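Local coordinates for protein HMG-CoA Lyase (Bacillus subtilis subsp. subtilis, PDB 1YDO) that belongs to the HMG-CoA lyase-like family of TIM-barrel proteins, with eight parallel strands surrounded by helices, at residues V7-G13 against T228-A234; R139-V145 against E173-T179; L192-L196 against A222-I227. One frame throughout, in Å; residues are numbered along the deposited sequence.

Contact 1: residues V7-G13 against T228-A234; sequences VTIKEVG and TVFDGSA
Thr-8 to Glu-11 pair in parallel with Val-229 to Gly-232, joining the first and last strands of the main barrel sheet. The backbone bonds alternate across the pair: Phe-230 N to Thr-8 O (3.1 Å), Lys-10 N to Phe-230 O (2.7 Å), Gly-232 N to Lys-10 O (2.7 Å) and Val-12 N to Gly-232 O (2.8 Å). At the start of the pair the grip is poorer, since Thr-228 O receives two weak bonds, from N and OG1 of Thr-8. Beside it, CG1 of Val-7 meets the Phe-230 ring at its edge and in its plane, 3.7 Å from CD2. At the other end Glu-11 crosses to the loop after the partner strand. Its CG lies anti to the backbone N, and a bend at chi2 (64°) brings the carboxylate back to Ala-234, whose N reaches OE1 on the syn lone pair at 2.6 Å in a nearly straight bond (171°). Gly-13 N meets the same oxygen from above the carboxylate plane, at 2.8 Å, while OE2 bonds to OG1 of Thr-252. Lys-10 and Asp-231 stand on the barrel-interior face, where the aliphatic part of the lysine runs past OD2, with CB 3.3 Å from it. Their charged ends part: Lys-10 NZ goes to Glu-173, and Asp-231 OD2 to Arg-139, with Ser-175 OG on OD1. On the outer face Ile-9 packs against helix 252-261 and Phe-230 against helix 215-225. Two chemistries thus share one strand pair. Charges inside the barrel are met by opposite charges, while one glutamate ties together the backbones leaving both strands.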
loop_
_atom_site.group_PDB
_atom_site.type_symbol
_atom_site.label_atom_id
_atom_site.label_comp_id
_atom_site.label_asym_id
_atom_site.label_seq_id
_atom_site.Cartn_x
_atom_site.Cartn_y
_atom_site.Cartn_z
ATOM N N VAL A 7 -14.362 -11.987 5.816
ATOM C CA VAL A 7 -12.977 -12.262 6.139
ATOM C C VAL A 7 -12.646 -11.807 7.533
ATOM O O VAL A 7 -12.843 -10.647 7.862
ATOM C CB VAL A 7 -12.045 -11.562 5.170
ATOM C CG1 VAL A 7 -10.646 -11.508 5.749
ATOM C CG2 VAL A 7 -12.032 -12.313 3.851
ATOM N N THR A 8 -12.133 -12.728 8.342
ATOM C CA THR A 8 -11.771 -12.420 9.715
ATOM C C THR A 8 -10.354 -11.871 9.847
ATOM O O THR A 8 -9.385 -12.515 9.455
ATOM C CB THR A 8 -11.915 -13.658 10.604
ATOM O OG1 THR A 8 -11.787 -14.833 9.799
ATOM C CG2 THR A 8 -13.277 -13.665 11.283
ATOM N N ILE A 9 -10.252 -10.665 10.408
ATOM C CA ILE A 9 -8.970 -10.015 10.618
ATOM C C ILE A 9 -8.609 -10.039 12.100
ATOM O O ILE A 9 -9.438 -9.736 12.957
ATOM C CB ILE A 9 -8.979 -8.543 10.180
ATOM C CG1 ILE A 9 -9.814 -7.738 11.137
ATOM C CG2 ILE A 9 -9.526 -8.391 8.770
ATOM C CD1 ILE A 9 -9.428 -6.310 11.138
ATOM N N LYS A 10 -7.355 -10.372 12.398
ATOM C CA LYS A 10 -6.885 -10.441 13.776
ATOM C C LYS A 10 -5.939 -9.299 14.156
ATOM O O LYS A 10 -4.949 -9.053 13.482
ATOM C CB LYS A 10 -6.212 -11.797 13.995
ATOM C CG LYS A 10 -7.135 -12.955 13.629
ATOM C CD LYS A 10 -6.653 -14.281 14.187
ATOM C CE LYS A 10 -7.697 -15.363 13.982
ATOM N NZ LYS A 10 -7.233 -16.660 14.539
ATOM N N GLU A 11 -6.262 -8.604 15.239
ATOM C CA GLU A 11 -5.447 -7.498 15.719
ATOM C C GLU A 11 -4.268 -8.005 16.545
ATOM O O GLU A 11 -4.457 -8.811 17.454
ATOM C CB GLU A 11 -6.294 -6.568 16.588
ATOM C CG GLU A 11 -5.502 -5.436 17.206
ATOM C CD GLU A 11 -4.924 -4.491 16.162
ATOM O OE1 GLU A 11 -3.817 -3.960 16.394
ATOM O OE2 GLU A 11 -5.576 -4.267 15.116
ATOM N N VAL A 12 -3.055 -7.546 16.233
ATOM C CA VAL A 12 -1.868 -7.953 16.996
ATOM C C VAL A 12 -1.056 -6.733 17.412
ATOM O O VAL A 12 0.117 -6.851 17.770
ATOM C CB VAL A 12 -0.929 -8.902 16.199
ATOM C CG1 VAL A 12 -1.637 -10.201 15.910
ATOM C CG2 VAL A 12 -0.466 -8.240 14.909
ATOM N N GLY A 13 -1.694 -5.567 17.372
ATOM C CA GLY A 13 -1.017 -4.338 17.728
ATOM C C GLY A 13 -0.508 -4.273 19.153
ATOM O O GLY A 13 0.675 -3.970 19.402
ATOM N N THR A 228 -8.819 -16.296 4.269
ATOM C CA THR A 228 -9.826 -15.367 4.759
ATOM C C THR A 228 -9.468 -14.856 6.149
ATOM O O THR A 228 -10.287 -14.243 6.837
ATOM C CB THR A 228 -11.226 -16.044 4.807
ATOM O OG1 THR A 228 -11.186 -17.193 5.676
ATOM C CG2 THR A 228 -11.654 -16.498 3.401
ATOM N N VAL A 229 -8.233 -15.108 6.551
ATOM C CA VAL A 229 -7.751 -14.674 7.847
ATOM C C VAL A 229 -6.521 -13.795 7.680
ATOM O O VAL A 229 -5.506 -14.212 7.117
ATOM C CB VAL A 229 -7.376 -15.887 8.719
ATOM C CG1 VAL A 229 -7.029 -15.443 10.127
ATOM C CG2 VAL A 229 -8.515 -16.872 8.730
ATOM N N PHE A 230 -6.602 -12.570 8.172
ATOM C CA PHE A 230 -5.464 -11.683 8.041
ATOM C C PHE A 230 -5.149 -10.965 9.325
ATOM O O PHE A 230 -6.039 -10.492 10.025
ATOM C CB PHE A 230 -5.729 -10.692 6.925
ATOM C CG PHE A 230 -5.791 -11.333 5.571
ATOM C CD1 PHE A 230 -4.626 -11.590 4.852
ATOM C CD2 PHE A 230 -7.012 -11.699 5.021
ATOM C CE1 PHE A 230 -4.674 -12.203 3.592
ATOM C CE2 PHE A 230 -7.077 -12.311 3.769
ATOM C CZ PHE A 230 -5.902 -12.561 3.050
ATOM N N ASP A 231 -3.865 -10.901 9.640
ATOM C CA ASP A 231 -3.403 -10.243 10.849
ATOM C C ASP A 231 -3.104 -8.801 10.548
ATOM O O ASP A 231 -2.602 -8.483 9.471
ATOM C CB ASP A 231 -2.143 -10.926 11.354
ATOM C CG ASP A 231 -2.423 -12.293 11.934
ATOM O OD1 ASP A 231 -1.451 -13.015 12.237
ATOM O OD2 ASP A 231 -3.615 -12.632 12.094
ATOM N N GLY A 232 -3.402 -7.932 11.506
ATOM C CA GLY A 232 -3.153 -6.514 11.322
ATOM C C GLY A 232 -2.740 -5.812 12.602
ATOM O O GLY A 232 -2.862 -6.368 13.685
ATOM N N SER A 233 -2.248 -4.587 12.482
ATOM C CA SER A 233 -1.833 -3.818 13.644
ATOM C C SER A 233 -2.476 -2.429 13.604
ATOM O O SER A 233 -2.250 -1.666 12.674
ATOM C CB SER A 233 -0.316 -3.693 13.662
ATOM O OG SER A 233 0.082 -2.870 14.741
ATOM N N ALA A 234 -3.285 -2.097 14.601
ATOM C CA ALA A 234 -3.937 -0.795 14.603
ATOM C C ALA A 234 -2.922 0.338 14.387
ATOM O O ALA A 234 -1.910 0.422 15.085
ATOM C CB ALA A 234 -4.698 -0.589 15.913
#

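Contact 2: residues R139-V145 against E173-T179; sequences RAYLSTV and ELSLGDT
Ala-140 to Leu-142 run parallel to Leu-174 to Leu-176, the strand axes 4.8 Å apart and 21° askew, with bonds from Ala-140 N to Glu-173 O, Ser-175 N to Ala-140 O, Leu-142 N to Ser-175 O and Gly-177 N to Leu-142 O. Inside the barrel, Arg-139 and Glu-173 lie side by side and point the same way. The arginine, with CG anti to its N (chi1 -176°) and the chain extended to NE, brings NE within 3.4 Å of Glu-173 OE1 in a salt bridge, the two flat groups turned 66° apart. Ser-175 OG sits over one face of the guanidinium, 3.6 Å from NH2, and the Tyr-141 ring flanks it through CE1. Asp-231 is the further partner of Arg-139 and Ser-175, and Lys-10 that of Glu-173. On the outer face the leucines cross, CD2 of Leu-174 touching CB of Leu-142 at 3.5 Å. Past the end of strand 137-143, Thr-144 N donates to OG1 of Thr-179 (3.1 Å), and CG2 of Val-145 turns back onto CB of Leu-176 (3.8 Å). The pair is the two-strand part of a beta-alpha-beta unit: helix 156-169 connects the strands and lies over Leu-142 and Leu-174, while strands 97-103 and 204-207 continue the sheet to either side.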
loop_
_atom_site.group_PDB
_atom_site.type_symbol
_atom_site.label_atom_id
_atom_site.label_comp_id
_atom_site.label_asym_id
_atom_site.label_seq_id
_atom_site.Cartn_x
_atom_site.Cartn_y
_atom_site.Cartn_z
ATOM N N ARG A 139 -2.725 -21.553 18.259
ATOM C CA ARG A 139 -2.433 -20.982 16.959
ATOM C C ARG A 139 -0.925 -20.901 16.813
ATOM O O ARG A 139 -0.235 -20.549 17.767
ATOM C CB ARG A 139 -3.027 -19.587 16.878
ATOM C CG ARG A 139 -2.880 -18.939 15.541
ATOM C CD ARG A 139 -3.033 -17.452 15.688
ATOM N NE ARG A 139 -3.264 -16.813 14.407
ATOM C CZ ARG A 139 -3.152 -15.513 14.196
ATOM N NH1 ARG A 139 -2.797 -14.717 15.196
ATOM N NH2 ARG A 139 -3.416 -15.023 12.992
ATOM N N ALA A 140 -0.419 -21.216 15.623
ATOM C CA ALA A 140 1.016 -21.183 15.363
ATOM C C ALA A 140 1.404 -20.004 14.471
ATOM O O ALA A 140 0.685 -19.636 13.540
ATOM C CB ALA A 140 1.467 -22.502 14.726
ATOM N N TYR A 141 2.564 -19.432 14.767
ATOM C CA TYR A 141 3.094 -18.296 14.042
ATOM C C TYR A 141 4.374 -18.697 13.342
ATOM O O TYR A 141 5.446 -18.618 13.931
ATOM C CB TYR A 141 3.412 -17.178 15.025
ATOM C CG TYR A 141 2.513 -15.982 14.921
ATOM C CD1 TYR A 141 2.455 -15.246 13.745
ATOM C CD2 TYR A 141 1.725 -15.578 16.004
ATOM C CE1 TYR A 141 1.643 -14.144 13.641
ATOM C CE2 TYR A 141 0.903 -14.466 15.912
ATOM C CZ TYR A 141 0.870 -13.759 14.726
ATOM O OH TYR A 141 0.071 -12.655 14.599
ATOM N N LEU A 142 4.279 -19.135 12.097
ATOM C CA LEU A 142 5.481 -19.522 11.371
ATOM C C LEU A 142 6.036 -18.260 10.703
ATOM O O LEU A 142 5.368 -17.643 9.880
ATOM C CB LEU A 142 5.121 -20.565 10.322
ATOM C CG LEU A 142 6.187 -21.612 10.031
ATOM C CD1 LEU A 142 5.733 -22.459 8.854
ATOM C CD2 LEU A 142 7.512 -20.950 9.725
ATOM N N SER A 143 7.252 -17.865 11.050
ATOM C CA SER A 143 7.793 -16.661 10.462
ATOM C C SER A 143 8.820 -16.948 9.393
ATOM O O SER A 143 9.210 -18.095 9.184
ATOM C CB SER A 143 8.410 -15.763 11.527
ATOM O OG SER A 143 9.485 -16.406 12.162
ATOM N N THR A 144 9.233 -15.880 8.714
ATOM C CA THR A 144 10.214 -15.914 7.641
ATOM C C THR A 144 9.854 -16.916 6.536
ATOM O O THR A 144 10.732 -17.551 5.955
ATOM C CB THR A 144 11.629 -16.193 8.223
ATOM O OG1 THR A 144 12.619 -15.899 7.235
ATOM C CG2 THR A 144 11.769 -17.628 8.647
ATOM N N VAL A 145 8.560 -17.033 6.228
ATOM C CA VAL A 145 8.114 -17.961 5.196
ATOM C C VAL A 145 8.278 -17.394 3.791
ATOM O O VAL A 145 8.306 -18.142 2.818
ATOM C CB VAL A 145 6.636 -18.373 5.397
ATOM C CG1 VAL A 145 6.443 -18.945 6.778
ATOM C CG2 VAL A 145 5.728 -17.199 5.193
ATOM N N GLU A 173 -4.749 -23.069 13.660
ATOM C CA GLU A 173 -4.472 -22.119 12.592
ATOM C C GLU A 173 -2.980 -21.853 12.456
ATOM O O GLU A 173 -2.294 -21.612 13.436
ATOM C CB GLU A 173 -5.183 -20.814 12.894
ATOM C CG GLU A 173 -5.292 -19.897 11.722
ATOM C CD GLU A 173 -6.330 -18.824 11.956
ATOM O OE1 GLU A 173 -5.993 -17.805 12.586
ATOM O OE2 GLU A 173 -7.491 -19.011 11.530
ATOM N N LEU A 174 -2.481 -21.890 11.232
ATOM C CA LEU A 174 -1.076 -21.643 11.014
ATOM C C LEU A 174 -0.931 -20.279 10.342
ATOM O O LEU A 174 -1.276 -20.107 9.176
ATOM C CB LEU A 174 -0.499 -22.736 10.134
ATOM C CG LEU A 174 0.983 -23.039 10.249
ATOM C CD1 LEU A 174 1.361 -24.006 9.143
ATOM C CD2 LEU A 174 1.806 -21.773 10.122
ATOM N N SER A 175 -0.413 -19.301 11.075
ATOM C CA SER A 175 -0.270 -17.962 10.521
ATOM C C SER A 175 1.093 -17.779 9.900
ATOM O O SER A 175 2.099 -17.725 10.601
ATOM C CB SER A 175 -0.510 -16.918 11.616
ATOM O OG SER A 175 -0.341 -15.611 11.132
ATOM N N LEU A 176 1.114 -17.688 8.572
ATOM C CA LEU A 176 2.356 -17.500 7.805
ATOM C C LEU A 176 2.694 -16.023 7.739
ATOM O O LEU A 176 1.840 -15.213 7.416
ATOM C CB LEU A 176 2.172 -18.021 6.381
ATOM C CG LEU A 176 1.501 -19.387 6.301
ATOM C CD1 LEU A 176 1.211 -19.702 4.859
ATOM C CD2 LEU A 176 2.390 -20.437 6.932
ATOM N N GLY A 177 3.939 -15.673 8.016
ATOM C CA GLY A 177 4.279 -14.274 7.981
ATOM C C GLY A 177 5.428 -13.842 7.095
ATOM O O GLY A 177 6.326 -14.616 6.757
ATOM N N ASP A 178 5.380 -12.566 6.722
ATOM C CA ASP A 178 6.395 -11.938 5.894
ATOM C C ASP A 178 7.228 -11.070 6.821
ATOM O O ASP A 178 7.006 -9.872 6.937
ATOM C CB ASP A 178 5.739 -11.059 4.830
ATOM C CG ASP A 178 6.754 -10.455 3.870
ATOM O OD1 ASP A 178 6.371 -9.572 3.074
ATOM O OD2 ASP A 178 7.934 -10.873 3.911
ATOM N N THR A 179 8.190 -11.687 7.482
ATOM C CA THR A 179 9.020 -10.961 8.411
ATOM C C THR A 179 9.746 -9.772 7.787
ATOM O O THR A 179 9.448 -8.617 8.114
ATOM C CB THR A 179 10.033 -11.899 9.068
ATOM O OG1 THR A 179 9.331 -12.986 9.674
ATOM C CG2 THR A 179 10.826 -11.172 10.128
#

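Contact 3: residues L192-L196 against A222-I227; sequences LEALL and ALQMGI
Leu-192 and Ile-227 reach toward each other tip to tip, and their methyls form the tight centre of this largely apolar contact: CD1 of Ile-227 lies 3.4 Å from CD1 and 3.5 Å from CD2 of Leu-192, fitting against both branches of the leucine. The same Leu-192 CD1 also touches CB of Ala-222 at 3.8 Å, so a single methyl bridges the last helical turn of helix 215-225 and the chain that leaves it. One turn further along helix 185-196, Leu-196 extends the apolar patch. Its side chain slants across Met-225, CD1 lying 3.7 Å from CB and 3.3 Å from the backbone O of Met-225, and it also meets Ile-227 CD1 (3.8 Å). Between Met-225 and Ile-227 the chain turns at Gly-226, whose positive phi (127°) breaks the helix and lets Ile-227 CD1 reach both leucines. Toward solvent the contact thins to the touch of one side chain on another. There Met-225, modelled as selenomethionine, is bent at both chi2 (-60°) and chi3 (-51°), which carries its CE to the exposed Glu-193. The two side chains cross at about a right angle, with OE1 of Glu-193 3.4 Å from that methyl, and no hydrogen bond links the two segments. Gln-224, turned off this contact, bonds instead with Gln-224 of the second subunit. Both helices belong to the outer layer of the barrel: Leu-192 and Ala-222 meet Leu-206 on strand 204-207, Ala-222 also reaches Phe-230 on strand 229-232, and Leu-195, elsewhere on its helix, packs against helix 156-169.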
loop_
_atom_site.group_PDB
_atom_site.type_symbol
_atom_site.label_atom_id
_atom_site.label_comp_id
_atom_site.label_asym_id
_atom_site.label_seq_id
_atom_site.Cartn_x
_atom_site.Cartn_y
_atom_site.Cartn_z
ATOM N N LEU A 192 1.151 -19.801 -1.752
ATOM C CA LEU A 192 -0.171 -20.261 -1.334
ATOM C C LEU A 192 -0.690 -21.383 -2.230
ATOM O O LEU A 192 -1.517 -22.188 -1.822
ATOM C CB LEU A 192 -1.170 -19.103 -1.319
ATOM C CG LEU A 192 -0.995 -18.125 -0.169
ATOM C CD1 LEU A 192 -1.991 -17.002 -0.318
ATOM C CD2 LEU A 192 -1.186 -18.838 1.151
ATOM N N GLU A 193 -0.190 -21.430 -3.452
ATOM C CA GLU A 193 -0.591 -22.457 -4.395
ATOM C C GLU A 193 -0.102 -23.811 -3.900
ATOM O O GLU A 193 -0.842 -24.787 -3.925
ATOM C CB GLU A 193 0.030 -22.179 -5.759
ATOM C CG GLU A 193 -0.547 -22.983 -6.911
ATOM C CD GLU A 193 -1.857 -22.397 -7.433
ATOM O OE1 GLU A 193 -2.933 -22.728 -6.870
ATOM O OE2 GLU A 193 -1.808 -21.590 -8.403
ATOM N N ALA A 194 1.153 -23.855 -3.458
ATOM C CA ALA A 194 1.773 -25.079 -2.968
ATOM C C ALA A 194 1.241 -25.474 -1.600
ATOM O O ALA A 194 1.125 -26.663 -1.289
ATOM C CB ALA A 194 3.286 -24.911 -2.910
ATOM N N LEU A 195 0.926 -24.481 -0.776
ATOM C CA LEU A 195 0.397 -24.751 0.558
ATOM C C LEU A 195 -1.077 -25.145 0.509
ATOM O O LEU A 195 -1.452 -26.218 0.980
ATOM C CB LEU A 195 0.577 -23.529 1.471
ATOM C CG LEU A 195 1.977 -23.296 2.053
ATOM C CD1 LEU A 195 2.047 -21.904 2.638
ATOM C CD2 LEU A 195 2.302 -24.338 3.118
ATOM N N LEU A 196 -1.908 -24.288 -0.075
ATOM C CA LEU A 196 -3.337 -24.573 -0.149
ATOM C C LEU A 196 -3.654 -25.937 -0.741
ATOM O O LEU A 196 -4.758 -26.462 -0.563
ATOM C CB LEU A 196 -4.068 -23.491 -0.946
ATOM C CG LEU A 196 -4.209 -22.154 -0.225
ATOM C CD1 LEU A 196 -4.880 -21.151 -1.143
ATOM C CD2 LEU A 196 -5.003 -22.342 1.059
ATOM N N ALA A 222 -3.908 -13.035 -2.012
ATOM C CA ALA A 222 -4.335 -14.035 -1.057
ATOM C C ALA A 222 -5.866 -14.141 -1.055
ATOM O O ALA A 222 -6.421 -15.237 -1.098
ATOM C CB ALA A 222 -3.826 -13.692 0.332
ATOM N N LEU A 223 -6.557 -13.009 -1.007
ATOM C CA LEU A 223 -8.008 -13.044 -1.016
ATOM C C LEU A 223 -8.509 -13.845 -2.203
ATOM O O LEU A 223 -9.558 -14.490 -2.135
ATOM C CB LEU A 223 -8.583 -11.635 -1.085
ATOM C CG LEU A 223 -8.753 -10.942 0.252
ATOM C CD1 LEU A 223 -9.057 -9.492 -0.004
ATOM C CD2 LEU A 223 -9.855 -11.599 1.058
ATOM N N GLN A 224 -7.753 -13.802 -3.290
ATOM C CA GLN A 224 -8.112 -14.524 -4.497
ATOM C C GLN A 224 -7.819 -16.012 -4.394
ATOM O O GLN A 224 -8.483 -16.817 -5.037
ATOM C CB GLN A 224 -7.356 -13.960 -5.686
ATOM C CG GLN A 224 -7.827 -12.610 -6.172
ATOM C CD GLN A 224 -6.991 -12.110 -7.346
ATOM O OE1 GLN A 224 -7.307 -11.091 -7.965
ATOM N NE2 GLN A 224 -5.913 -12.830 -7.654
HETATM N N MSE A 225 -6.822 -16.374 -3.598
HETATM C CA MSE A 225 -6.469 -17.770 -3.434
HETATM C C MSE A 225 -7.411 -18.484 -2.482
HETATM O O MSE A 225 -7.522 -19.704 -2.535
HETATM C CB MSE A 225 -5.040 -17.909 -2.914
HETATM C CG MSE A 225 -3.961 -17.373 -3.856
HETATM SE SE MSE A 225 -3.952 -18.289 -5.583
HETATM C CE MSE A 225 -3.911 -20.107 -4.873
ATOM N N GLY A 226 -8.061 -17.728 -1.593
ATOM C CA GLY A 226 -8.985 -18.327 -0.637
ATOM C C GLY A 226 -8.769 -18.008 0.839
ATOM O O GLY A 226 -9.668 -18.197 1.658
ATOM N N ILE A 227 -7.578 -17.541 1.195
ATOM C CA ILE A 227 -7.297 -17.199 2.587
ATOM C C ILE A 227 -8.343 -16.181 3.037
ATOM O O ILE A 227 -8.713 -15.297 2.270
ATOM C CB ILE A 227 -5.876 -16.576 2.743
ATOM C CG1 ILE A 227 -4.802 -17.660 2.719
ATOM C CG2 ILE A 227 -5.777 -15.834 4.044
ATOM C CD1 ILE A 227 -4.595 -18.277 1.396
#

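How the contacts relate
All three contacts lie in one TIM barrel. Contacts 1 and 2 are strand pairs of the same sheet, separated by strand 204-207, yet their centres are only about 13 Å apart and their interior side chains form one charged network. Contact 3 belongs to the helical layer, its centre about 17 Å from that of contact 1 and 14 Å from that of contact 2. It reaches the sheet where Leu-223 packs on Phe-230 and Leu-195 on Leu-176. Along the chain contact 2 precedes contact 3, and contact 1 spans both, bringing the early strand 8-11 to strand 229-232 and so helping to close the barrel.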